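Local coordinates for protein beta-glucosidase (Chaetomella raphigera, PDB 6JXG) that probably hydrolyses terminal, non-reducing beta-D-glucosyl residues to release beta-D-glucose, as a secreted glycoside hydrolase family 3 beta-glucosidase, at residues 27-32 and 283-288; 37-42 and 302-307; 47-52 and 287-292; 53-58 and 101-106; 149-154 and 293-298. All blocks are in the same frame, centred on the assembly; numbering follows the deposited sequence.

Contact 1 (27-32 and 283-288)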
# COMPACT_ATOMS: atom_id res chain seq x y z
N SER A 27 31.36 3.78 -8.07
CA SER A 27 31.10 3.24 -6.73
C SER A 27 29.78 3.81 -6.18
O SER A 27 29.20 3.18 -5.29
CB SER A 27 32.28 3.53 -5.75
OG SER A 27 32.34 4.93 -5.45
N ILE A 28 29.32 4.95 -6.73
CA ILE A 28 28.06 5.55 -6.35
C ILE A 28 26.85 4.82 -6.98
O ILE A 28 25.79 4.76 -6.39
CB ILE A 28 28.02 7.04 -6.70
CG1 ILE A 28 28.97 7.81 -5.78
CG2 ILE A 28 26.67 7.70 -6.44
CD1 ILE A 28 29.23 9.27 -6.17
N VAL A 29 27.07 4.15 -8.11
CA VAL A 29 26.00 3.56 -8.85
C VAL A 29 25.95 2.04 -8.67
O VAL A 29 25.00 1.35 -9.09
CB VAL A 29 26.35 4.06 -10.28
CG1 VAL A 29 26.76 3.02 -11.23
CG2 VAL A 29 25.76 5.43 -10.68
N THR A 30 26.96 1.47 -8.02
CA THR A 30 27.12 0.04 -7.94
C THR A 30 27.13 -0.38 -6.50
O THR A 30 27.97 0.01 -5.72
CB THR A 30 28.43 -0.45 -8.59
OG1 THR A 30 28.61 0.17 -9.85
CG2 THR A 30 28.47 -1.98 -8.70
N GLY A 31 26.11 -1.16 -6.14
CA GLY A 31 26.01 -1.70 -4.81
C GLY A 31 27.28 -2.44 -4.43
O GLY A 31 27.92 -3.08 -5.28
N VAL A 32 27.56 -2.46 -3.12
CA VAL A 32 28.83 -3.12 -2.62
C VAL A 32 28.78 -4.64 -2.59
O VAL A 32 29.82 -5.27 -2.42
CB VAL A 32 29.24 -2.65 -1.21
CG1 VAL A 32 29.47 -1.17 -1.21
CG2 VAL A 32 28.23 -3.06 -0.17
N ASP A 283 24.89 11.14 -15.67
CA ASP A 283 23.48 11.41 -15.43
C ASP A 283 23.02 10.60 -14.21
O ASP A 283 22.35 11.11 -13.35
CB ASP A 283 22.65 11.06 -16.64
CG ASP A 283 21.20 11.37 -16.44
OD1 ASP A 283 20.85 12.56 -16.46
OD2 ASP A 283 20.43 10.45 -16.20
N MET A 284 23.47 9.36 -14.10
CA MET A 284 23.12 8.49 -12.97
C MET A 284 23.53 9.10 -11.65
O MET A 284 22.77 9.20 -10.72
CB MET A 284 23.84 7.16 -13.08
CG MET A 284 23.43 6.21 -14.16
SD MET A 284 24.61 4.80 -14.07
CE MET A 284 24.34 3.88 -15.52
N VAL A 285 24.78 9.53 -11.57
CA VAL A 285 25.32 10.17 -10.38
C VAL A 285 24.70 11.47 -10.04
O VAL A 285 24.46 11.75 -8.86
CB VAL A 285 26.85 10.31 -10.50
CG1 VAL A 285 27.41 10.94 -9.22
CG2 VAL A 285 27.46 8.92 -10.64
N THR A 286 24.44 12.31 -11.06
CA THR A 286 23.79 13.55 -10.84
C THR A 286 22.42 13.33 -10.16
O THR A 286 22.09 14.04 -9.23
CB THR A 286 23.59 14.36 -12.13
OG1 THR A 286 24.85 14.58 -12.80
CG2 THR A 286 22.97 15.66 -11.83
N ARG A 287 21.71 12.31 -10.62
CA ARG A 287 20.38 12.02 -10.10
C ARG A 287 20.43 11.54 -8.62
O ARG A 287 19.67 12.00 -7.77
CB ARG A 287 19.70 10.99 -10.97
CG ARG A 287 19.24 11.51 -12.34
CD ARG A 287 18.75 10.41 -13.26
NE ARG A 287 18.15 10.97 -14.46
CZ ARG A 287 16.96 11.57 -14.55
NH1 ARG A 287 16.13 11.60 -13.53
NH2 ARG A 287 16.59 12.09 -15.73
N ILE A 288 21.31 10.58 -8.34
CA ILE A 288 21.50 10.01 -7.00
C ILE A 288 21.87 11.11 -5.99
O ILE A 288 21.23 11.26 -4.94
CB ILE A 288 22.60 8.93 -7.00
CG1 ILE A 288 22.20 7.77 -7.91
CG2 ILE A 288 22.84 8.40 -5.57
CD1 ILE A 288 23.29 6.86 -8.39

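Contact 2 (37-42 and 302-307)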
# COMPACT_ATOMS: atom_id res chain seq x y z
N GLY A 37 27.67 -4.62 3.10
CA GLY A 37 27.35 -3.55 3.99
C GLY A 37 26.37 -3.91 5.07
O GLY A 37 25.86 -5.04 5.11
N PRO A 38 26.08 -2.97 5.98
CA PRO A 38 25.22 -3.28 7.09
C PRO A 38 23.72 -3.21 6.75
O PRO A 38 22.90 -3.80 7.43
CB PRO A 38 25.53 -2.20 8.10
CG PRO A 38 25.88 -1.02 7.25
CD PRO A 38 26.71 -1.63 6.13
N CYS A 39 23.41 -2.52 5.68
CA CYS A 39 22.03 -2.33 5.23
C CYS A 39 21.62 -3.37 4.17
O CYS A 39 22.45 -4.08 3.63
CB CYS A 39 21.87 -0.89 4.69
SG CYS A 39 22.39 0.32 5.94
N VAL A 40 20.34 -3.38 3.80
CA VAL A 40 19.85 -4.27 2.77
C VAL A 40 20.60 -4.04 1.46
O VAL A 40 20.81 -4.99 0.67
CB VAL A 40 18.30 -4.14 2.66
CG1 VAL A 40 17.69 -4.99 1.54
CG2 VAL A 40 17.73 -4.62 3.99
N GLY A 41 20.98 -2.80 1.26
CA GLY A 41 21.86 -2.37 0.15
C GLY A 41 22.73 -1.22 0.59
O GLY A 41 22.31 -0.39 1.38
N ASN A 42 23.95 -1.17 0.07
CA ASN A 42 24.82 0.01 0.30
C ASN A 42 25.64 0.32 -0.91
O ASN A 42 25.98 -0.56 -1.72
CB ASN A 42 25.81 -0.24 1.47
CG ASN A 42 25.17 -0.25 2.83
OD1 ASN A 42 25.01 0.84 3.53
ND2 ASN A 42 24.90 -1.44 3.29
N PRO A 302 22.37 11.33 10.73
CA PRO A 302 22.97 10.25 11.56
C PRO A 302 23.74 9.14 10.81
O PRO A 302 23.52 8.92 9.61
CB PRO A 302 21.77 9.66 12.29
CG PRO A 302 20.80 10.81 12.34
CD PRO A 302 20.95 11.53 11.02
N ALA A 303 24.63 8.50 11.54
CA ALA A 303 25.47 7.39 11.05
C ALA A 303 24.76 6.07 11.32
O ALA A 303 23.95 6.02 12.18
CB ALA A 303 26.78 7.40 11.86
N VAL A 304 25.05 5.01 10.56
CA VAL A 304 24.55 3.68 10.85
C VAL A 304 25.49 3.05 11.87
O VAL A 304 26.69 2.99 11.59
CB VAL A 304 24.54 2.86 9.54
CG1 VAL A 304 24.29 1.38 9.82
CG2 VAL A 304 23.44 3.45 8.62
N THR A 305 24.98 2.57 13.01
CA THR A 305 25.82 1.90 14.05
C THR A 305 25.33 0.49 14.33
O THR A 305 25.64 -0.15 15.33
CB THR A 305 25.85 2.75 15.34
OG1 THR A 305 24.57 2.74 15.99
CG2 THR A 305 26.23 4.25 14.99
N TRP A 306 24.53 -0.04 13.41
CA TRP A 306 23.93 -1.33 13.58
C TRP A 306 24.20 -2.19 12.30
O TRP A 306 24.73 -1.68 11.29
CB TRP A 306 22.40 -1.22 13.77
CG TRP A 306 21.77 -0.31 12.83
CD1 TRP A 306 21.61 0.98 13.01
CD2 TRP A 306 21.29 -0.61 11.52
NE1 TRP A 306 21.06 1.56 11.91
CE2 TRP A 306 20.84 0.58 10.97
CE3 TRP A 306 21.21 -1.78 10.75
CZ2 TRP A 306 20.34 0.67 9.69
CZ3 TRP A 306 20.67 -1.68 9.45
CH2 TRP A 306 20.19 -0.52 8.98
N SER A 307 23.85 -3.46 12.37
CA SER A 307 23.87 -4.31 11.16
C SER A 307 22.57 -5.05 11.00
O SER A 307 21.98 -5.56 11.97
CB SER A 307 25.04 -5.34 11.25
OG SER A 307 25.23 -6.22 10.15

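Contact 3 (47-52 and 287-292)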
# COMPACT_ATOMS: atom_id res chain seq x y z
N ALA A 47 34.56 10.17 0.17
CA ALA A 47 34.94 11.13 1.19
C ALA A 47 35.17 12.50 0.58
O ALA A 47 34.88 13.47 1.23
CB ALA A 47 36.16 10.64 1.97
N SER A 48 35.59 12.57 -0.68
CA SER A 48 35.90 13.89 -1.30
C SER A 48 34.67 14.79 -1.39
O SER A 48 34.81 15.98 -1.44
CB SER A 48 36.50 13.77 -2.71
OG SER A 48 35.56 13.10 -3.54
N ILE A 49 33.46 14.24 -1.37
CA ILE A 49 32.26 15.09 -1.36
C ILE A 49 31.43 14.92 -0.10
O ILE A 49 30.26 15.40 -0.05
CB ILE A 49 31.41 14.86 -2.64
CG1 ILE A 49 31.00 13.38 -2.77
CG2 ILE A 49 32.16 15.30 -3.90
CD1 ILE A 49 29.87 13.16 -3.79
N GLY A 50 31.99 14.22 0.91
CA GLY A 50 31.29 14.00 2.18
C GLY A 50 30.09 13.08 2.03
O GLY A 50 29.13 13.15 2.77
N LEU A 51 30.10 12.23 1.00
CA LEU A 51 28.99 11.30 0.80
C LEU A 51 29.23 10.06 1.66
O LEU A 51 30.25 9.40 1.50
CB LEU A 51 28.98 10.86 -0.66
CG LEU A 51 27.77 9.98 -1.07
CD1 LEU A 51 26.50 10.86 -1.18
CD2 LEU A 51 28.05 9.39 -2.44
N PRO A 52 28.28 9.71 2.51
CA PRO A 52 28.46 8.47 3.30
C PRO A 52 28.28 7.22 2.48
O PRO A 52 27.98 7.29 1.31
CB PRO A 52 27.37 8.56 4.35
CG PRO A 52 26.23 9.24 3.63
CD PRO A 52 26.91 10.26 2.68
N ARG A 287 21.71 12.31 -10.62
CA ARG A 287 20.38 12.02 -10.10
C ARG A 287 20.43 11.54 -8.62
O ARG A 287 19.67 12.00 -7.77
CB ARG A 287 19.70 10.99 -10.97
CG ARG A 287 19.24 11.51 -12.34
CD ARG A 287 18.75 10.41 -13.26
NE ARG A 287 18.15 10.97 -14.46
CZ ARG A 287 16.96 11.57 -14.55
NH1 ARG A 287 16.13 11.60 -13.53
NH2 ARG A 287 16.59 12.09 -15.73
N ILE A 288 21.31 10.58 -8.34
CA ILE A 288 21.50 10.01 -7.00
C ILE A 288 21.87 11.11 -5.99
O ILE A 288 21.23 11.26 -4.94
CB ILE A 288 22.60 8.93 -7.00
CG1 ILE A 288 22.20 7.77 -7.91
CG2 ILE A 288 22.84 8.40 -5.57
CD1 ILE A 288 23.29 6.86 -8.39
N LEU A 289 22.82 11.95 -6.40
CA LEU A 289 23.26 13.07 -5.55
C LEU A 289 22.13 14.11 -5.43
O LEU A 289 21.94 14.70 -4.38
CB LEU A 289 24.57 13.71 -6.09
CG LEU A 289 25.80 12.77 -6.08
CD1 LEU A 289 26.98 13.58 -6.58
CD2 LEU A 289 26.13 12.20 -4.70
N ALA A 290 21.40 14.40 -6.52
CA ALA A 290 20.31 15.35 -6.45
C ALA A 290 19.30 14.94 -5.35
O ALA A 290 18.82 15.77 -4.59
CB ALA A 290 19.62 15.48 -7.78
N SER A 291 18.92 13.68 -5.34
CA SER A 291 17.96 13.17 -4.37
C SER A 291 18.47 13.28 -2.92
O SER A 291 17.74 13.65 -1.99
CB SER A 291 17.64 11.72 -4.73
OG SER A 291 16.74 11.69 -5.88
N TRP A 292 19.74 12.98 -2.75
CA TRP A 292 20.48 13.18 -1.49
C TRP A 292 20.40 14.61 -0.97
O TRP A 292 19.99 14.86 0.19
CB TRP A 292 21.94 12.73 -1.69
CG TRP A 292 22.82 12.69 -0.47
CD1 TRP A 292 22.63 11.92 0.63
CD2 TRP A 292 24.05 13.39 -0.26
NE1 TRP A 292 23.66 12.11 1.52
CE2 TRP A 292 24.55 12.99 0.98
CE3 TRP A 292 24.84 14.24 -1.05
CZ2 TRP A 292 25.69 13.45 1.50
CZ3 TRP A 292 26.00 14.71 -0.52
CH2 TRP A 292 26.42 14.30 0.75

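Contact 4 (53-58 and 101-106)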
# COMPACT_ATOMS: atom_id res chain seq x y z
N GLU A 53 28.46 6.08 3.14
CA GLU A 53 28.13 4.82 2.58
C GLU A 53 26.59 4.74 2.51
O GLU A 53 25.95 4.33 3.47
CB GLU A 53 28.74 3.72 3.44
CG GLU A 53 28.57 2.30 2.92
CD GLU A 53 29.27 1.26 3.77
OE1 GLU A 53 28.91 0.08 3.75
OE2 GLU A 53 30.19 1.63 4.45
N LEU A 54 25.98 5.13 1.39
CA LEU A 54 24.52 5.24 1.33
C LEU A 54 23.82 3.94 1.73
O LEU A 54 24.17 2.86 1.22
CB LEU A 54 23.98 5.67 -0.03
CG LEU A 54 24.44 7.08 -0.41
CD1 LEU A 54 24.20 7.30 -1.91
CD2 LEU A 54 23.65 8.13 0.36
N CYS A 55 22.81 4.07 2.61
CA CYS A 55 22.16 2.93 3.27
C CYS A 55 20.73 2.84 2.72
O CYS A 55 19.94 3.81 2.85
CB CYS A 55 22.15 3.14 4.78
SG CYS A 55 21.13 1.91 5.71
N TYR A 56 20.44 1.69 2.09
CA TYR A 56 19.11 1.39 1.55
C TYR A 56 18.53 0.28 2.43
O TYR A 56 19.15 -0.82 2.55
CB TYR A 56 19.26 0.86 0.13
CG TYR A 56 19.76 1.83 -0.93
CD1 TYR A 56 18.90 2.34 -1.92
CD2 TYR A 56 21.06 2.18 -1.01
CE1 TYR A 56 19.37 3.18 -2.87
CE2 TYR A 56 21.54 3.05 -1.95
CZ TYR A 56 20.69 3.55 -2.90
OH TYR A 56 21.20 4.39 -3.86
N GLN A 57 17.37 0.54 3.01
CA GLN A 57 16.80 -0.37 3.98
C GLN A 57 15.29 -0.62 3.70
O GLN A 57 14.51 0.31 3.50
CB GLN A 57 17.01 0.09 5.42
CG GLN A 57 16.76 -0.99 6.46
CD GLN A 57 17.91 -2.00 6.52
OE1 GLN A 57 18.95 -1.84 5.85
NE2 GLN A 57 17.74 -3.04 7.33
N ASP A 58 14.91 -1.90 3.76
CA ASP A 58 13.47 -2.28 3.77
C ASP A 58 12.84 -1.85 5.13
O ASP A 58 13.56 -1.56 6.13
CB ASP A 58 13.32 -3.79 3.64
CG ASP A 58 13.55 -4.32 2.25
OD1 ASP A 58 13.09 -3.65 1.33
OD2 ASP A 58 14.19 -5.41 2.10
N LEU A 101 18.15 6.10 12.54
CA LEU A 101 19.06 5.00 12.28
C LEU A 101 20.12 5.23 11.20
O LEU A 101 20.90 4.33 10.93
CB LEU A 101 18.20 3.80 11.86
CG LEU A 101 17.34 3.25 13.01
CD1 LEU A 101 16.44 2.10 12.56
CD2 LEU A 101 18.11 2.81 14.24
N GLY A 102 20.10 6.37 10.52
CA GLY A 102 21.07 6.73 9.53
C GLY A 102 20.72 6.09 8.19
O GLY A 102 21.52 6.06 7.30
N ILE A 103 19.48 5.62 8.05
CA ILE A 103 19.03 5.05 6.76
C ILE A 103 18.85 6.16 5.75
O ILE A 103 18.09 7.12 5.96
CB ILE A 103 17.75 4.22 6.94
CG1 ILE A 103 18.07 3.04 7.82
CG2 ILE A 103 17.16 3.77 5.58
CD1 ILE A 103 16.92 2.22 8.26
N ASN A 104 19.54 6.05 4.60
CA ASN A 104 19.37 7.07 3.59
C ASN A 104 18.07 6.94 2.74
O ASN A 104 17.37 7.95 2.49
CB ASN A 104 20.58 7.21 2.66
CG ASN A 104 21.84 7.73 3.40
OD1 ASN A 104 22.02 8.97 3.66
ND2 ASN A 104 22.63 6.81 3.79
N VAL A 105 17.82 5.71 2.29
CA VAL A 105 16.70 5.39 1.41
C VAL A 105 15.90 4.30 2.09
O VAL A 105 16.44 3.21 2.34
CB VAL A 105 17.19 4.91 0.03
CG1 VAL A 105 15.99 4.67 -0.89
CG2 VAL A 105 18.14 5.99 -0.54
N GLN A 106 14.65 4.60 2.38
CA GLN A 106 13.71 3.63 2.94
C GLN A 106 12.90 3.05 1.79
O GLN A 106 12.25 3.81 1.05
CB GLN A 106 12.81 4.29 3.96
CG GLN A 106 12.01 3.32 4.81
CD GLN A 106 12.84 2.38 5.63
OE1 GLN A 106 13.98 2.66 6.01
NE2 GLN A 106 12.25 1.24 5.97

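Contact 5 (149-154 and 293-298)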
# COMPACT_ATOMS: atom_id res chain seq x y z
N GLY A 149 12.93 13.45 6.62
CA GLY A 149 14.29 13.56 6.16
C GLY A 149 14.89 12.31 5.48
O GLY A 149 16.08 12.33 5.10
N VAL A 150 14.07 11.24 5.30
CA VAL A 150 14.57 10.06 4.59
C VAL A 150 14.13 10.20 3.11
O VAL A 150 13.16 10.93 2.78
CB VAL A 150 14.02 8.70 5.18
CG1 VAL A 150 12.57 8.49 4.79
CG2 VAL A 150 14.81 7.53 4.68
N GLN A 151 14.88 9.58 2.20
CA GLN A 151 14.45 9.46 0.79
C GLN A 151 13.46 8.27 0.69
O GLN A 151 13.75 7.17 1.17
CB GLN A 151 15.65 9.15 -0.10
CG GLN A 151 16.72 10.25 -0.09
CD GLN A 151 17.96 9.94 -0.92
OE1 GLN A 151 19.14 9.95 -0.41
NE2 GLN A 151 17.75 9.65 -2.18
N ALA A 152 12.30 8.49 0.14
CA ALA A 152 11.38 7.40 -0.11
C ALA A 152 11.70 6.80 -1.48
O ALA A 152 12.45 7.36 -2.29
CB ALA A 152 9.92 7.93 -0.08
N CYS A 153 11.16 5.61 -1.71
CA CYS A 153 11.41 4.81 -2.87
C CYS A 153 10.07 4.16 -3.26
O CYS A 153 9.67 3.10 -2.72
CB CYS A 153 12.44 3.71 -2.59
SG CYS A 153 12.84 2.75 -4.14
N ALA A 154 9.42 4.73 -4.25
CA ALA A 154 8.24 4.12 -4.81
C ALA A 154 8.58 2.86 -5.61
O ALA A 154 9.34 2.90 -6.62
CB ALA A 154 7.50 5.12 -5.69
N TYR A 293 20.75 15.54 -1.85
CA TYR A 293 20.68 16.97 -1.53
C TYR A 293 19.24 17.43 -1.39
O TYR A 293 18.95 18.24 -0.52
CB TYR A 293 21.33 17.81 -2.60
CG TYR A 293 22.83 17.75 -2.63
CD1 TYR A 293 23.55 18.21 -1.55
CD2 TYR A 293 23.52 17.29 -3.73
CE1 TYR A 293 24.91 18.19 -1.54
CE2 TYR A 293 24.93 17.28 -3.73
CZ TYR A 293 25.59 17.75 -2.60
OH TYR A 293 26.97 17.73 -2.48
N PHE A 294 18.34 16.91 -2.25
CA PHE A 294 16.93 17.33 -2.23
C PHE A 294 16.24 17.15 -0.88
O PHE A 294 15.60 18.06 -0.40
CB PHE A 294 16.10 16.61 -3.32
CG PHE A 294 14.68 17.06 -3.38
CD1 PHE A 294 13.70 16.43 -2.63
CD2 PHE A 294 14.34 18.17 -4.10
CE1 PHE A 294 12.37 16.88 -2.61
CE2 PHE A 294 13.02 18.60 -4.17
CZ PHE A 294 12.02 17.93 -3.38
N VAL A 295 16.43 16.02 -0.24
CA VAL A 295 15.92 15.83 1.11
C VAL A 295 16.86 16.31 2.24
O VAL A 295 16.50 16.12 3.38
CB VAL A 295 15.43 14.38 1.39
CG1 VAL A 295 14.60 13.88 0.22
CG2 VAL A 295 16.53 13.43 1.65
N GLY A 296 18.01 16.91 1.90
CA GLY A 296 18.92 17.55 2.86
C GLY A 296 19.80 16.60 3.66
O GLY A 296 20.20 16.93 4.79
N GLN A 297 20.15 15.46 3.11
CA GLN A 297 20.92 14.50 3.87
C GLN A 297 22.46 14.80 3.93
O GLN A 297 23.24 14.06 4.59
CB GLN A 297 20.73 13.09 3.36
CG GLN A 297 19.30 12.60 3.57
CD GLN A 297 19.08 11.20 3.13
OE1 GLN A 297 19.89 10.60 2.45
NE2 GLN A 297 17.95 10.69 3.51
N ASP A 298 22.88 15.83 3.22
CA ASP A 298 24.28 16.15 3.08
C ASP A 298 24.82 16.87 4.28
O ASP A 298 26.05 16.98 4.39
CB ASP A 298 24.51 17.04 1.84
CG ASP A 298 23.74 18.27 1.88
OD1 ASP A 298 24.34 19.36 1.75
OD2 ASP A 298 22.50 18.20 2.04
O HOH W 1 17.53 14.64 5.66

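Contact 1 (27-32 and 283-288)
Val29 makes the tightest part of this contact, at the last turn of helix 22-29 where it meets helix 278-294. Its CG2 reaches in between three side chains of the other helix: it lies 3.5 Å from Met284 CB, 3.7 Å from Ile288 CD1 and 3.9 Å from Val285 CG2. Its chi1 of 113° is nearly eclipsed, which is consistent with strain. Met284 crosses it at about a right angle, its chain extended and SD 3.6 Å from Val29 CG2. Packing is looser at Ile28, whose CG2 slides past Ile288 CG2 at 4.0 Å while CD1 crosses Val285 CG1 at 3.9 Å. The branched Ile28, Val29, Val285 and Ile288 offer stiff methyls, while the unbranched, flexible Met284 brings CB and SD against Val29. The partly exposed side of helix 278-294 has another chemistry. There Arg287 NE makes a salt bridge to Asp283 OD2 one turn earlier, 2.9 Å long, in the guanidinium plane but above that of the carboxylate; Arg280 is a second partner of Asp283, and the carbonyls of Phe225 and Gly227 hold Arg287 NH1. Helix 22-29 thus packs on helix 278-294, which follows the last sheet strand, 228-231, of the TIM-barrel-like domain.

Contact 2 (37-42 and 302-307)
A classic beta bulge, in which Val40 and Gly41 both face Tyr56, and a disulfide from Cys39 to Cys55 mark the entry of this loop into strand 41-42, an outermost strand of the barrel-like sheet in the N-terminal domain of this family 3 enzyme. Against it lies 302-307, part of the connection from helix 278-294 to helix 323-332. No hydrogen bond joins the two segments directly; Pro38, Cys39, Val304 and Trp306 carry the contact by apolar touch. Proline suits its place because the compact ring presents CB and CG together: CB approaches the backbone oxygen of Trp306 to 3.3 Å, and CG meets Val304 CG1 at 3.9 Å, the two side chains crossing obliquely. That same Val304 CG1 sits over the centre of the Trp306 ring, 3.7 Å above its plane, so the valine is wedged between proline and indole. Trp306 takes the crowded chi1 position (45°), CG lying between backbone N and carbonyl carbon. Its polar end is anchored outside the pair, NE1 donating to Leu101 O. Ser308, next in the chain, ties the loops through its hydroxyl to Pro38 O. The far rim of the indole meets the disulfide sulfur in an oblique sulfur-aromatic contact: Cys39 SG stands 4.7 Å from the centroid of the Trp306 six-membered ring, 46° off its normal, and 3.8 Å from Trp306 CH2.

Contact 3 (47-52 and 287-292)
Leu51 lies over the face of Trp292 almost squarely: its CD1 stands 3.5 Å from the centroid of the six-membered ring of Trp292 and 8° off the normal, a close CH-pi contact. Leucine does this well because CG lies anti to the backbone N (chi1 -174°) and the branched tip can offer one methyl to the indole and still pack on Leu289, whose CD2 is 3.8 Å from Leu51 CD1. Trp292 also leaves its helix with CG anti to the backbone N, which carries the flat ring out to 47-52. Pro52 comes tip to tip with it, CD 3.6 Å from Trp292 CZ2, and the carbonyl of Gly50 lies at the ring edge, O 3.6 Å from Trp292 CH2. Glycine fits there because its phi is positive (69°), within a G1 beta bulge that it forms with Leu51. Ile49 and Leu289 reach tip to tip, Ile49 CD1 being 4.0 Å from Leu289 CD2. An alanine at Trp292 would remove the indole and would probably leave Leu51 CD1, Pro52 CD and the Gly50 carbonyl without their shared surface. With no hydrogen bond between the segments, the loop is held to helix 278-294 by shape and dispersion, perhaps aided by the weakly positive ring edge facing the carbonyl.

Contact 4 (53-58 and 101-106)
Strands 55-57 and 105-106 run parallel as neighbours in the barrel-like sheet, joined by a beta-alpha-beta crossover through helix 84-100, the repeating pattern of TIM-barrel domains. Gly102, with positive phi, ends that helix in a Schellman motif and turns the chain into the second strand. Cys55 O accepts a good bond from Val105 N at 2.9 Å and a weak one from Asn104 N. Tyr56 and Val105 share one face of the sheet, side by side; Val105 CG2 lies over the tyrosine ring, 4.2 Å from the Tyr56 centroid. Gln57 and Gln106 share the other face, where Ile103 CD1 covers Gln57 CB at 3.6 Å. Gln106 starts at CB on this face, which helix 84-100 covers with Leu94 and Ala98. Its CG, anti to the backbone N (chi1 -168°), lies 4.1 Å from Gln57 O, and a bend at chi2 (61°) turns the amide across toward strand 55-57. CD then lies 3.4 Å from Gln57 O, OE1 is 4.0 Å from Gln57 CB, and NE2 donates to Gly59 O just beyond the first segment. An alanine here would probably deprive Gly59 O of that donor and loosen the cover on Gln57. Between the strands, Gln57 N meets Val105 O at 2.9 Å, nearly along the C=O axis (173°).

Contact 5 (149-154 and 293-298)
Gln297 NE2 donates to Gly149 O in an almost straight bond, 3.0 Å long with an angle of 177° at the hydrogen. The oxygen is met in its carbonyl plane, on a lone pair, and the acceptor lies in the plane of the glutamine amide. A water gives the same oxygen a second hydrogen bond, 2.8 Å from Gly149 O, and another to Val295 O at 2.9 Å, so it clips the two turns together. Val295 CG2 packs beside these bonds, 3.6 Å from Gly149 O and 3.6 Å from Gln151 CG, its side chain crossing that of Gln151 at about a right angle. Val150 O is buried by the contact and finds no partner in the model. One shell out, the backbone sets these groups in place. Both Gly149 and Gly296 end helices in Schellman motifs; at Gly149 phi is 107°, where a CB would jam against the preceding carbonyl oxygen, a clash that glycine avoids. Gln297, its chain extended beyond CG, uses both NE2 hydrogens to join two carbonyls, Gly149 O and Asn104 O, so the amide spans the turns before strands 151-157 and 105-106. The contact thus ties the end of helix 278-294 to the start of strand 151-157, which runs parallel between strands 105-106 and 196-199, with helix 131-147 packing on Val150 and Ala152.

In the fold
All five contacts lie in or beside the N-terminal, barrel-like part of the chain; 1, 4 and 5 are buried, 2 and 3 partly buried. Contacts 1, 3 and 5 follow helix 278-294 from its second turn to its end, and their chemistry changes on the way: aliphatic at 1, aromatic at 3, polar and water-bridged at the helix end in 5. Contact 4 is the sheet contact, ruled by backbone bonds, and contact 2 joins it through the disulfide and strand pairing. Leu54 of contact 4 touches Ile288 and Trp292, linking the sheet to the helix of contacts 1 and 3, while Gln106 N and Gln151 O continue the sheet from contact 4 into contact 5.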